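Local coordinates for NTD biosynthesis operon protein NtdA (Bacillus subtilis subsp. subtilis, PDB 4K2M) that catalyses the reversible pyridoxal-phosphate-dependent transamination of 3-dehydro-glucose 6-phosphate with glutamate to give kanosamine 6-phosphate, in the pathway to the antibiotic kanosamine, at residues H209-Q212 / I213-R216; V170-P174 / Q175-I179; A130-I133 / G134-L138; N264-L267 / A268-I272. All coordinates share one frame; numbering follows the deposited sequence.

Interaction 1 of 4, residues H209-Q212 / I213-R216; sequences HIRQ and IANR
Arg211 and Asn215 form a local i to i+4 contact on one turn of helix 207-217, the helix of a beta-alpha-beta unit between the parallel strands 192-195 and 220-224 of the aspartate aminotransferase fold. Arg211 is folded rather than stretched. Its CG lies anti to the backbone N (chi1 168°), and bends at chi2 and chi3 turn the guanidinium forward along the helix, toward the following turn. There NH1 donates to Asn215 OD1 at 2.8 Å; the oxygen sits at the guanidinium edge, near its plane, whereas the amide plane is turned 42° from that plane. The methyl CB of Ala214 lies over one guanidinium face, 4.1 Å from NH1. Beyond the turn, the salt bridge from NH2 to Asp239 and the bond from NE to the carbonyl of Tyr237 give every guanidinium nitrogen a partner, which should hold the group in its rotation. Ala214 also packs, with Ile210, on Ile195 of strand 192-195, and with Arg211 on Val221 of strand 220-224. Backbone bonds such as Ala214 N to Ile210 O, 2.9 Å, keep the turn regular. His209, whose NE2 is bonded to Asp182, presents the ND1 and CE1 side of its imidazole to Ile213. The isoleucine ends there obliquely to the ring, with CD1 3.9 Å from CE1.

Interaction 2 of 4, residues V170-P174 / Q175-I179; sequences VDINP and QTFCI. With EDO (1,2-ethanediol), chain D.
Asn173 and Thr176 set their side chains at about a right angle inside a tight Asx turn, within the loop that leaves strand 166-169 and doubles back antiparallel on itself. With CG anti to the backbone N, chi1 171° directs the amide of Asn173 toward the next residues of the turn, and its OD1 takes two backbone donors. Gln175 N comes in the carbonyl plane at 2.8 Å, while Thr176 N, at 3.1 Å, stands well above that plane. Thr176 OG1 touches Asn173 CB at 3.4 Å and accepts from Cys178 N in an ST turn. The backbone of Asn173 closes the loop twice, its N bonded to Cys178 O and its O receiving Phe177 N; next to it, Ile172 and Ile179 make a single beta bridge. At the open end of the loop Val170 and Ile179 pack tightly, CG2 to CG1 at 3.4 Å. The Phe177 ring has Pro174 O over one face, offset toward the rim, and meets Tyr201 edge-to-face. A 1,2-ethanediol, probably from the crystallisation liquor and also bonded to Pro354 O, sits at the end of the turn: its O2 donates to Gln175 O at 2.8 Å, and its O1 lies at the ring edge, 3.5 Å from Phe177 CE2.

Interaction 3 of 4, residues A130-I133 / G134-L138; sequences AIMI and GLLAL
Between Ile131 and Leu135, and between Met132 and Leu136, the flat groups are peptide units: each carbonyl has a backbone N-H ahead of it and the side-chain carbons of the i+4 leucine at its flank. The side chains of Phe293 and Phe274 pack on this turn of helix 127-137 from outside, Phe293 against Met132 and Leu136, and Phe274 against Ile133 and Leu136. Four successive i to i+4 bonds form the ladder, among them Leu135 N to Ile131 O at 2.9 Å and Ala137 N to Ile133 O at 2.7 Å. Both leucines carry CG anti to the carbonyl carbon and beside the backbone N (chi1 -74° in Leu135), which lays them back over the preceding turn. Leu135 CG comes 3.4 Å from Ile131 O, and Leu136 CG is equally near Met132 O. Ile131 and Leu135 lie side by side and point the same way, branch against branch, CG2 to CD1 at 4.0 Å. Met132 meets Leu136 more loosely through its CG, 4.4 Å from CD1. The helix is packed against helix 154-163 and strand 220-224; the side chain of Ile131 is about 4 Å from the bound external aldimine. All hydrogen bonds between 130-133 and 134-138 are backbone bonds, so the turn meets its neighbours through largely apolar side chains, in a mostly buried helix whose first residues, Gly127 and Thr128, belong to the pyridoxal phosphate site.

Interaction 4 of 4, residues N264-L267 / A268-I272; sequences NEEL and AKKCI
Leu267 and Cys271 mark the tightly packed side of the first turns of helix 265-275, and Glu266 with Lys269 and Lys270 the solvent side. On the packed side Cys271 N bonds to Leu267 O at 2.9 Å, and the buried CB of Ala268 rests on the carbonyls of the turn before, 3.5 Å from Asn264 O. Leu267 and Cys271 both bear on Ala137 of helix 127-137, while Ala268 leans on Tyr120 of the edge strand 120-124. The helix opens with Asn264 as N-cap: its OD1 receives Leu267 N at 2.8 Å, in the carbonyl plane and on a lone pair, so that an amide of the first turn is satisfied. The exposed face is held by charge and water. Glu266 and Lys269 run side by side in the same direction; Lys269, bent at chi3 (46°), brings NZ to Glu266 OE1 at 3.1 Å, a salt bridge whose hydrogen bond is weak. Lys270 takes another route, bent at its end (chi4 80°), and donates to a water 2.6 Å from its NZ. That water in turn donates to both OE1 and the backbone O of Glu266, tying the second lysine to the same carboxylate indirectly. Glu265 makes no salt bridge with Lys269: OE2 is 4.8 Å from NZ. With one weak direct bond and one water-mediated link, two lysines near one carboxylate would probably favour its charged form; crystal contacts at Glu266 and Lys269 may influence this arrangement.

Interactions 2 and 3 are largely buried, whereas interactions 1 and 4 straddle the boundary between core and solvent. Interactions 3 and 4 belong to neighbouring helices and touch directly: Ala137 CB meets Cys271 SG at 3.5 Å and Leu138 packs on Leu267, so the two helices pack directly against each other. Interactions 1 and 2 also meet, through Ile210 CD1 and Ile179 CG2, where a crossover helix lies against an irregular loop. Chemistry follows place: 130-138 adds only aliphatic side-chain contacts to the helical backbone bonds it shares with 209-216 and 264-272, 170-179 relies on a side-chain amide that organises a turn, and 209-216 and 264-272 add charged or polar pairs.

Interaction 1 of 4, residues H209-Q212 / I213-R216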
ATOM      1  N   HIS A 209     -20.647  26.673  -1.514  1.00 14.05           N
ATOM      2  CA  HIS A 209     -21.234  27.079  -0.244  1.00 20.25           C
ATOM      3  C   HIS A 209     -20.302  26.660   0.896  1.00 16.64           C
ATOM      4  O   HIS A 209     -20.039  27.427   1.813  1.00 16.06           O
ATOM      5  CB  HIS A 209     -22.632  26.464  -0.121  1.00 21.58           C
ATOM      6  CG  HIS A 209     -23.436  26.985   1.025  1.00 26.49           C
ATOM      7  ND1 HIS A 209     -22.922  27.843   1.975  1.00 34.69           N
ATOM      8  CD2 HIS A 209     -24.727  26.766   1.373  1.00 33.15           C
ATOM      9  CE1 HIS A 209     -23.863  28.127   2.859  1.00 33.77           C
ATOM     10  NE2 HIS A 209     -24.965  27.485   2.520  1.00 31.94           N
ATOM     11  N   ILE A 210     -19.772  25.442   0.822  1.00 13.81           N
ATOM     12  CA  ILE A 210     -18.784  24.988   1.792  1.00 13.96           C
ATOM     13  C   ILE A 210     -17.573  25.928   1.846  1.00 18.86           C
ATOM     14  O   ILE A 210     -17.112  26.285   2.927  1.00 15.40           O
ATOM     15  CB  ILE A 210     -18.369  23.513   1.513  1.00 15.57           C
ATOM     16  CG1 ILE A 210     -19.568  22.587   1.740  1.00 16.34           C
ATOM     17  CG2 ILE A 210     -17.191  23.107   2.405  1.00 17.48           C
ATOM     18  CD1 ILE A 210     -19.329  21.120   1.323  1.00 17.97           C
ATOM     19  N   ARG A 211     -17.070  26.349   0.686  1.00 15.31           N
ATOM     20  CA  ARG A 211     -15.917  27.256   0.642  1.00 18.69           C
ATOM     21  C   ARG A 211     -16.256  28.625   1.249  1.00 16.66           C
ATOM     22  O   ARG A 211     -15.423  29.249   1.914  1.00 14.83           O
ATOM     23  CB  ARG A 211     -15.412  27.385  -0.811  1.00 20.43           C
ATOM     24  CG  ARG A 211     -14.392  28.505  -1.081  1.00 19.05           C
ATOM     25  CD  ARG A 211     -13.264  28.517  -0.074  1.00 21.23           C
ATOM     26  NE  ARG A 211     -12.387  27.361  -0.181  1.00 21.77           N
ATOM     27  CZ  ARG A 211     -11.346  27.141   0.616  1.00 28.34           C
ATOM     28  NH1 ARG A 211     -11.056  27.990   1.592  1.00 23.18           N
ATOM     29  NH2 ARG A 211     -10.597  26.066   0.443  1.00 24.26           N
ATOM     30  N   GLN A 212     -17.474  29.099   1.031  1.00 16.49           N
ATOM     31  CA  GLN A 212     -17.867  30.362   1.655  1.00 15.52           C
ATOM     32  C   GLN A 212     -17.801  30.277   3.176  1.00 19.57           C
ATOM     33  O   GLN A 212     -17.321  31.201   3.829  1.00 19.03           O
ATOM     34  CB  GLN A 212     -19.267  30.776   1.213  1.00 20.89           C
ATOM     35  CG  GLN A 212     -19.314  31.278  -0.214  1.00 30.40           C
ATOM     36  CD  GLN A 212     -20.734  31.399  -0.736  1.00 44.13           C
ATOM     37  OE1 GLN A 212     -21.698  31.138  -0.011  1.00 48.12           O
ATOM     38  NE2 GLN A 212     -20.871  31.793  -2.000  1.00 40.46           N
ATOM     39  N   ILE A 213     -18.285  29.176   3.739  1.00 17.50           N
ATOM     40  CA  ILE A 213     -18.189  28.968   5.183  1.00 16.37           C
ATOM     41  C   ILE A 213     -16.739  28.843   5.631  1.00 14.76           C
ATOM     42  O   ILE A 213     -16.328  29.458   6.619  1.00 15.88           O
ATOM     43  CB  ILE A 213     -18.983  27.739   5.636  1.00 13.44           C
ATOM     44  CG1 ILE A 213     -20.462  27.952   5.311  1.00 19.16           C
ATOM     45  CG2 ILE A 213     -18.797  27.501   7.140  1.00 16.77           C
ATOM     46  CD1 ILE A 213     -21.313  26.715   5.446  1.00 23.80           C
ATOM     47  N   ALA A 214     -15.964  28.035   4.913  1.00 13.86           N
ATOM     48  CA  ALA A 214     -14.549  27.860   5.243  1.00 16.91           C
ATOM     49  C   ALA A 214     -13.794  29.192   5.237  1.00 14.72           C
ATOM     50  O   ALA A 214     -12.991  29.446   6.128  1.00 18.42           O
ATOM     51  CB  ALA A 214     -13.892  26.874   4.297  1.00 16.81           C
ATOM     52  N   ASN A 215     -14.046  30.036   4.240  1.00 15.54           N
ATOM     53  CA  ASN A 215     -13.359  31.328   4.186  1.00 18.54           C
ATOM     54  C   ASN A 215     -13.742  32.214   5.360  1.00 16.86           C
ATOM     55  O   ASN A 215     -12.889  32.875   5.953  1.00 19.71           O
ATOM     56  CB  ASN A 215     -13.655  32.057   2.880  1.00 15.82           C
ATOM     57  CG  ASN A 215     -12.923  31.456   1.702  1.00 19.59           C
ATOM     58  OD1 ASN A 215     -12.029  30.624   1.879  1.00 21.38           O
ATOM     59  ND2 ASN A 215     -13.283  31.884   0.497  1.00 17.60           N
ATOM     60  N   ARG A 216     -15.026  32.207   5.703  1.00 17.09           N
ATOM     61  CA  ARG A 216     -15.518  33.024   6.818  1.00 17.73           C
ATOM     62  C   ARG A 216     -14.842  32.633   8.126  1.00 24.65           C
ATOM     63  O   ARG A 216     -14.494  33.493   8.936  1.00 21.54           O
ATOM     64  CB  ARG A 216     -17.048  32.918   6.933  1.00 18.38           C
ATOM     65  CG  ARG A 216     -17.698  33.917   7.901  1.00 24.35           C
ATOM     66  CD  ARG A 216     -17.729  35.327   7.297  1.00 25.27           C
ATOM     67  NE  ARG A 216     -18.459  36.279   8.139  1.00 25.68           N
ATOM     68  CZ  ARG A 216     -19.723  36.639   7.936  1.00 30.10           C
ATOM     69  NH1 ARG A 216     -20.406  36.138   6.911  1.00 23.70           N
ATOM     70  NH2 ARG A 216     -20.298  37.512   8.757  1.00 33.12           N
TER

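Interaction 2 of 4, residues V170-P174 / Q175-I179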
ATOM      1  N   VAL A 170     -21.787  16.244  11.115  1.00 12.96           N
ATOM      2  CA  VAL A 170     -22.961  17.061  10.833  1.00 16.24           C
ATOM      3  C   VAL A 170     -23.864  16.380   9.807  1.00 15.26           C
ATOM      4  O   VAL A 170     -23.430  15.503   9.040  1.00 16.69           O
ATOM      5  CB  VAL A 170     -22.616  18.511  10.404  1.00 21.00           C
ATOM      6  CG1 VAL A 170     -21.653  19.148  11.378  1.00 18.27           C
ATOM      7  CG2 VAL A 170     -22.032  18.538   9.036  1.00 22.48           C
ATOM      8  N   ASP A 171     -25.126  16.799   9.796  1.00 11.67           N
ATOM      9  CA  ASP A 171     -26.171  16.130   9.039  1.00 11.76           C
ATOM     10  C   ASP A 171     -25.978  16.306   7.539  1.00 17.89           C
ATOM     11  O   ASP A 171     -25.345  17.265   7.095  1.00 17.69           O
ATOM     12  CB  ASP A 171     -27.534  16.699   9.460  1.00 16.73           C
ATOM     13  CG  ASP A 171     -28.596  15.621   9.665  1.00 25.94           C
ATOM     14  OD1 ASP A 171     -28.316  14.428   9.406  1.00 21.14           O
ATOM     15  OD2 ASP A 171     -29.720  15.974  10.092  1.00 19.62           O
ATOM     16  N   ILE A 172     -26.522  15.371   6.765  1.00 15.19           N
ATOM     17  CA  ILE A 172     -26.463  15.440   5.305  1.00 13.94           C
ATOM     18  C   ILE A 172     -27.736  16.047   4.742  1.00 20.29           C
ATOM     19  O   ILE A 172     -28.745  16.148   5.428  1.00 18.24           O
ATOM     20  CB  ILE A 172     -26.333  14.054   4.673  1.00 14.94           C
ATOM     21  CG1 ILE A 172     -27.490  13.164   5.156  1.00 22.10           C
ATOM     22  CG2 ILE A 172     -24.969  13.450   4.992  1.00 14.32           C
ATOM     23  CD1 ILE A 172     -27.715  11.896   4.365  1.00 21.62           C
ATOM     24  N   ASN A 173     -27.685  16.434   3.474  1.00 17.41           N
ATOM     25  CA  ASN A 173     -28.892  16.736   2.722  1.00 16.11           C
ATOM     26  C   ASN A 173     -29.456  15.356   2.345  1.00 15.01           C
ATOM     27  O   ASN A 173     -28.758  14.535   1.767  1.00 16.35           O
ATOM     28  CB  ASN A 173     -28.497  17.578   1.508  1.00 18.40           C
ATOM     29  CG  ASN A 173     -29.634  17.786   0.514  1.00 23.12           C
ATOM     30  OD1 ASN A 173     -30.369  16.856   0.172  1.00 17.39           O
ATOM     31  ND2 ASN A 173     -29.749  19.010   0.011  1.00 27.89           N
ATOM     32  N   PRO A 174     -30.715  15.070   2.721  1.00 18.67           N
ATOM     33  CA  PRO A 174     -31.205  13.689   2.601  1.00 17.79           C
ATOM     34  C   PRO A 174     -31.559  13.296   1.172  1.00 19.24           C
ATOM     35  O   PRO A 174     -31.866  12.126   0.919  1.00 23.67           O
ATOM     36  CB  PRO A 174     -32.459  13.683   3.494  1.00 25.80           C
ATOM     37  CG  PRO A 174     -32.939  15.105   3.460  1.00 24.40           C
ATOM     38  CD  PRO A 174     -31.683  15.944   3.415  1.00 22.89           C
ATOM     39  N   GLN A 175     -31.523  14.258   0.258  1.00 18.95           N
ATOM     40  CA  GLN A 175     -31.709  13.956  -1.162  1.00 17.04           C
ATOM     41  C   GLN A 175     -30.390  13.700  -1.882  1.00 16.10           C
ATOM     42  O   GLN A 175     -30.316  12.836  -2.759  1.00 18.45           O
ATOM     43  CB  GLN A 175     -32.444  15.101  -1.868  1.00 19.68           C
ATOM     44  CG  GLN A 175     -33.966  15.006  -1.802  1.00 34.23           C
ATOM     45  CD  GLN A 175     -34.485  15.073  -0.389  1.00 42.61           C
ATOM     46  OE1 GLN A 175     -34.187  16.013   0.347  1.00 38.44           O
ATOM     47  NE2 GLN A 175     -35.251  14.063   0.011  1.00 41.68           N
ATOM     48  N   THR A 176     -29.359  14.466  -1.534  1.00 14.46           N
ATOM     49  CA  THR A 176     -28.068  14.347  -2.212  1.00 12.52           C
ATOM     50  C   THR A 176     -27.125  13.384  -1.492  1.00 11.62           C
ATOM     51  O   THR A 176     -26.130  12.956  -2.070  1.00 15.01           O
ATOM     52  CB  THR A 176     -27.333  15.701  -2.320  1.00 16.32           C
ATOM     53  OG1 THR A 176     -26.866  16.099  -1.028  1.00 16.57           O
ATOM     54  CG2 THR A 176     -28.249  16.793  -2.883  1.00 16.38           C
ATOM     55  N   PHE A 177     -27.430  13.090  -0.226  1.00 14.36           N
ATOM     56  CA  PHE A 177     -26.577  12.275   0.657  1.00 13.16           C
ATOM     57  C   PHE A 177     -25.234  12.925   1.001  1.00 16.78           C
ATOM     58  O   PHE A 177     -24.381  12.299   1.636  1.00 16.43           O
ATOM     59  CB  PHE A 177     -26.352  10.863   0.110  1.00 13.52           C
ATOM     60  CG  PHE A 177     -27.620  10.089  -0.109  1.00 14.61           C
ATOM     61  CD1 PHE A 177     -28.261   9.459   0.963  1.00 19.09           C
ATOM     62  CD2 PHE A 177     -28.153   9.965  -1.390  1.00 15.05           C
ATOM     63  CE1 PHE A 177     -29.430   8.733   0.757  1.00 22.06           C
ATOM     64  CE2 PHE A 177     -29.314   9.249  -1.605  1.00 18.30           C
ATOM     65  CZ  PHE A 177     -29.962   8.634  -0.528  1.00 18.37           C
ATOM     66  N   CYS A 178     -25.063  14.187   0.620  1.00 14.37           N
ATOM     67  CA  CYS A 178     -23.828  14.908   0.919  1.00 10.45           C
ATOM     68  C   CYS A 178     -24.021  15.839   2.097  1.00 13.82           C
ATOM     69  O   CYS A 178     -25.150  16.204   2.446  1.00 14.95           O
ATOM     70  CB  CYS A 178     -23.350  15.709  -0.300  1.00 11.20           C
ATOM     71  SG  CYS A 178     -22.913  14.656  -1.689  1.00 16.43           S
ATOM     72  N   ILE A 179     -22.905  16.238   2.697  1.00 12.84           N
ATOM     73  CA  ILE A 179     -22.926  17.099   3.876  1.00 14.81           C
ATOM     74  C   ILE A 179     -23.755  18.358   3.628  1.00 16.55           C
ATOM     75  O   ILE A 179     -23.623  19.010   2.599  1.00 16.99           O
ATOM     76  CB  ILE A 179     -21.485  17.438   4.325  1.00 14.30           C
ATOM     77  CG1 ILE A 179     -21.478  18.198   5.655  1.00 14.33           C
ATOM     78  CG2 ILE A 179     -20.724  18.211   3.242  1.00 16.81           C
ATOM     79  CD1 ILE A 179     -20.055  18.347   6.214  1.00 18.68           C
TER
HETATM   80  C1  EDO D 502     -32.621   9.224  -4.179  1.00 18.18           C
HETATM   81  O1  EDO D 502     -31.238   9.136  -4.521  1.00 18.74           O
HETATM   82  C2  EDO D 502     -32.826  10.493  -3.346  1.00 21.49           C
HETATM   83  O2  EDO D 502     -32.456  11.625  -4.135  1.00 25.88           O

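Interaction 3 of 4, residues A130-I133 / G134-L138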
ATOM      1  N   ALA A 130      -4.238   9.013   1.332  1.00 13.51           N
ATOM      2  CA  ALA A 130      -4.333  10.344   0.756  1.00  9.93           C
ATOM      3  C   ALA A 130      -5.015  11.319   1.732  1.00 13.53           C
ATOM      4  O   ALA A 130      -4.560  12.453   1.927  1.00 13.37           O
ATOM      5  CB  ALA A 130      -5.095  10.293  -0.574  1.00 12.73           C
ATOM      6  N   ILE A 131      -6.110  10.891   2.354  1.00 13.44           N
ATOM      7  CA  ILE A 131      -6.796  11.775   3.295  1.00 11.95           C
ATOM      8  C   ILE A 131      -5.927  12.025   4.523  1.00 14.28           C
ATOM      9  O   ILE A 131      -5.800  13.160   4.992  1.00 14.14           O
ATOM     10  CB  ILE A 131      -8.161  11.194   3.705  1.00 11.09           C
ATOM     11  CG1 ILE A 131      -9.036  11.014   2.461  1.00 14.70           C
ATOM     12  CG2 ILE A 131      -8.834  12.123   4.754  1.00 12.85           C
ATOM     13  CD1 ILE A 131     -10.250  10.107   2.694  1.00 16.83           C
ATOM     14  N   MET A 132      -5.326  10.962   5.051  1.00 12.86           N
ATOM     15  CA  MET A 132      -4.499  11.081   6.242  1.00 12.64           C
ATOM     16  C   MET A 132      -3.308  12.001   6.015  1.00 11.34           C
ATOM     17  O   MET A 132      -3.038  12.907   6.813  1.00 14.45           O
ATOM     18  CB  MET A 132      -4.016   9.694   6.684  1.00 15.08           C
ATOM     19  CG  MET A 132      -3.319   9.703   8.003  1.00 19.88           C
ATOM     20  SD  MET A 132      -2.779   8.021   8.367  1.00 27.11           S
ATOM     21  CE  MET A 132      -1.599   7.753   7.045  1.00 30.71           C
ATOM     22  N   ILE A 133      -2.600  11.790   4.914  1.00 13.32           N
ATOM     23  CA  ILE A 133      -1.475  12.646   4.580  1.00 13.86           C
ATOM     24  C   ILE A 133      -1.919  14.087   4.321  1.00 13.39           C
ATOM     25  O   ILE A 133      -1.273  15.040   4.787  1.00 14.60           O
ATOM     26  CB  ILE A 133      -0.719  12.072   3.373  1.00 14.01           C
ATOM     27  CG1 ILE A 133       0.027  10.808   3.813  1.00 19.70           C
ATOM     28  CG2 ILE A 133       0.285  13.068   2.844  1.00 14.61           C
ATOM     29  CD1 ILE A 133       0.424   9.913   2.630  1.00 23.08           C
ATOM     30  N   GLY A 134      -3.026  14.261   3.604  1.00 15.48           N
ATOM     31  CA  GLY A 134      -3.501  15.605   3.307  1.00 13.26           C
ATOM     32  C   GLY A 134      -3.812  16.387   4.578  1.00 12.62           C
ATOM     33  O   GLY A 134      -3.460  17.559   4.707  1.00 14.07           O
ATOM     34  N   LEU A 135      -4.477  15.738   5.529  1.00 12.31           N
ATOM     35  CA  LEU A 135      -4.770  16.383   6.814  1.00 16.17           C
ATOM     36  C   LEU A 135      -3.492  16.813   7.523  1.00 15.52           C
ATOM     37  O   LEU A 135      -3.367  17.947   7.999  1.00 16.17           O
ATOM     38  CB  LEU A 135      -5.591  15.449   7.712  1.00 13.70           C
ATOM     39  CG  LEU A 135      -7.062  15.272   7.322  1.00 15.01           C
ATOM     40  CD1 LEU A 135      -7.697  14.089   8.053  1.00 17.71           C
ATOM     41  CD2 LEU A 135      -7.823  16.540   7.631  1.00 17.00           C
ATOM     42  N   LEU A 136      -2.531  15.903   7.602  1.00 12.65           N
ATOM     43  CA  LEU A 136      -1.275  16.227   8.263  1.00 12.51           C
ATOM     44  C   LEU A 136      -0.506  17.325   7.529  1.00 17.06           C
ATOM     45  O   LEU A 136       0.055  18.228   8.164  1.00 16.84           O
ATOM     46  CB  LEU A 136      -0.417  14.964   8.418  1.00 14.39           C
ATOM     47  CG  LEU A 136      -1.003  13.907   9.348  1.00 16.52           C
ATOM     48  CD1 LEU A 136      -0.257  12.586   9.216  1.00 21.76           C
ATOM     49  CD2 LEU A 136      -0.957  14.369  10.817  1.00 15.54           C
ATOM     50  N   ALA A 137      -0.462  17.249   6.202  1.00 14.42           N
ATOM     51  CA  ALA A 137       0.227  18.262   5.401  1.00 12.97           C
ATOM     52  C   ALA A 137      -0.398  19.637   5.584  1.00 22.73           C
ATOM     53  O   ALA A 137       0.299  20.648   5.551  1.00 19.41           O
ATOM     54  CB  ALA A 137       0.264  17.869   3.905  1.00 14.41           C
ATOM     55  N   LEU A 138      -1.714  19.664   5.773  1.00 16.00           N
ATOM     56  CA  LEU A 138      -2.447  20.906   6.012  1.00 15.14           C
ATOM     57  C   LEU A 138      -2.249  21.424   7.437  1.00 17.54           C
ATOM     58  O   LEU A 138      -2.764  22.478   7.795  1.00 19.87           O
ATOM     59  CB  LEU A 138      -3.938  20.694   5.758  1.00 19.16           C
ATOM     60  CG  LEU A 138      -4.415  20.740   4.306  1.00 18.46           C
ATOM     61  CD1 LEU A 138      -5.842  20.184   4.199  1.00 19.90           C
ATOM     62  CD2 LEU A 138      -4.383  22.177   3.793  1.00 19.76           C
TER

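Interaction 4 of 4, residues N264-L267 / A268-I272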
ATOM      1  N   ASN A 264      -1.286  24.166  -4.379  1.00 15.67           N
ATOM      2  CA  ASN A 264      -0.353  24.872  -3.511  1.00 17.08           C
ATOM      3  C   ASN A 264       0.982  24.150  -3.405  1.00 18.57           C
ATOM      4  O   ASN A 264       1.032  23.013  -2.941  1.00 17.06           O
ATOM      5  CB  ASN A 264      -0.935  25.054  -2.110  1.00 16.41           C
ATOM      6  CG  ASN A 264      -0.075  25.950  -1.254  1.00 23.63           C
ATOM      7  OD1 ASN A 264       0.926  25.510  -0.690  1.00 21.82           O
ATOM      8  ND2 ASN A 264      -0.450  27.225  -1.165  1.00 26.99           N
ATOM      9  N   GLU A 265       2.060  24.812  -3.825  1.00 18.47           N
ATOM     10  CA  GLU A 265       3.383  24.183  -3.857  1.00 20.18           C
ATOM     11  C   GLU A 265       3.911  23.782  -2.482  1.00 18.68           C
ATOM     12  O   GLU A 265       4.463  22.687  -2.324  1.00 18.16           O
ATOM     13  CB  GLU A 265       4.403  25.083  -4.574  1.00 20.78           C
ATOM     14  CG  GLU A 265       5.746  24.389  -4.872  1.00 27.06           C
ATOM     15  CD  GLU A 265       6.749  24.518  -3.730  1.00 33.21           C
ATOM     16  OE1 GLU A 265       6.573  25.414  -2.877  1.00 37.48           O
ATOM     17  OE2 GLU A 265       7.716  23.721  -3.687  1.00 43.48           O
ATOM     18  N   GLU A 266       3.791  24.660  -1.488  1.00 19.90           N
ATOM     19  CA  GLU A 266       4.310  24.297  -0.171  1.00 22.88           C
ATOM     20  C   GLU A 266       3.517  23.129   0.397  1.00 16.17           C
ATOM     21  O   GLU A 266       4.065  22.254   1.070  1.00 17.67           O
ATOM     22  CB  GLU A 266       4.263  25.469   0.810  1.00 25.64           C
ATOM     23  CG  GLU A 266       5.238  26.606   0.495  1.00 32.78           C
ATOM     24  CD  GLU A 266       6.697  26.263   0.781  1.00 50.61           C
ATOM     25  OE1 GLU A 266       6.976  25.199   1.383  1.00 32.52           O
ATOM     26  OE2 GLU A 266       7.567  27.077   0.404  1.00 41.21           O
ATOM     27  N   LEU A 267       2.218  23.120   0.127  1.00 16.70           N
ATOM     28  CA  LEU A 267       1.363  22.046   0.620  1.00 18.68           C
ATOM     29  C   LEU A 267       1.734  20.737  -0.074  1.00 18.88           C
ATOM     30  O   LEU A 267       1.836  19.694   0.568  1.00 17.27           O
ATOM     31  CB  LEU A 267      -0.110  22.397   0.410  1.00 18.68           C
ATOM     32  CG  LEU A 267      -1.177  21.482   0.983  1.00 25.09           C
ATOM     33  CD1 LEU A 267      -0.940  21.246   2.479  1.00 23.97           C
ATOM     34  CD2 LEU A 267      -2.554  22.119   0.733  1.00 25.28           C
ATOM     35  N   ALA A 268       1.964  20.795  -1.384  1.00 12.97           N
ATOM     36  CA  ALA A 268       2.426  19.632  -2.133  1.00 14.46           C
ATOM     37  C   ALA A 268       3.723  19.059  -1.573  1.00 16.93           C
ATOM     38  O   ALA A 268       3.870  17.841  -1.434  1.00 15.49           O
ATOM     39  CB  ALA A 268       2.595  19.981  -3.606  1.00 15.48           C
ATOM     40  N   LYS A 269       4.671  19.935  -1.254  1.00 16.31           N
ATOM     41  CA  LYS A 269       5.946  19.495  -0.709  1.00 19.33           C
ATOM     42  C   LYS A 269       5.741  18.754   0.610  1.00 14.50           C
ATOM     43  O   LYS A 269       6.351  17.692   0.862  1.00 13.99           O
ATOM     44  CB  LYS A 269       6.885  20.692  -0.521  1.00 20.79           C
ATOM     45  CG  LYS A 269       8.147  20.340   0.256  1.00 22.33           C
ATOM     46  CD  LYS A 269       9.229  21.396   0.072  1.00 39.18           C
ATOM     47  CE  LYS A 269       8.670  22.791   0.230  1.00 41.11           C
ATOM     48  NZ  LYS A 269       9.686  23.794   0.667  1.00 38.31           N
ATOM     49  N   LYS A 270       4.868  19.293   1.453  1.00 13.74           N
ATOM     50  CA  LYS A 270       4.588  18.646   2.723  1.00 13.30           C
ATOM     51  C   LYS A 270       3.916  17.291   2.504  1.00 17.96           C
ATOM     52  O   LYS A 270       4.184  16.338   3.235  1.00 13.20           O
ATOM     53  CB  LYS A 270       3.735  19.553   3.628  1.00 16.30           C
ATOM     54  CG  LYS A 270       4.495  20.757   4.180  1.00 23.39           C
ATOM     55  CD  LYS A 270       3.564  21.666   4.998  1.00 32.42           C
ATOM     56  CE  LYS A 270       4.316  22.816   5.677  1.00 46.56           C
ATOM     57  NZ  LYS A 270       4.608  23.945   4.749  1.00 43.43           N
ATOM     58  N   CYS A 271       3.043  17.196   1.507  1.00 13.85           N
ATOM     59  CA  CYS A 271       2.429  15.902   1.185  1.00 16.16           C
ATOM     60  C   CYS A 271       3.473  14.875   0.765  1.00 15.63           C
ATOM     61  O   CYS A 271       3.410  13.721   1.180  1.00 15.56           O
ATOM     62  CB  CYS A 271       1.396  16.034   0.064  1.00 15.43           C
ATOM     63  SG  CYS A 271      -0.104  16.906   0.553  1.00 16.92           S
ATOM     64  N   ILE A 272       4.419  15.289  -0.075  1.00 11.79           N
ATOM     65  CA  ILE A 272       5.473  14.372  -0.497  1.00 12.76           C
ATOM     66  C   ILE A 272       6.291  13.927   0.706  1.00 14.87           C
ATOM     67  O   ILE A 272       6.634  12.746   0.822  1.00 14.08           O
ATOM     68  CB  ILE A 272       6.385  15.002  -1.562  1.00 16.42           C
ATOM     69  CG1 ILE A 272       5.578  15.288  -2.835  1.00 15.82           C
ATOM     70  CG2 ILE A 272       7.552  14.077  -1.883  1.00 22.55           C
ATOM     71  CD1 ILE A 272       6.322  16.139  -3.859  1.00 19.22           C
TER
HETATM   72  O   HOH W   1       6.222  23.240   2.894  1.00 31.46           O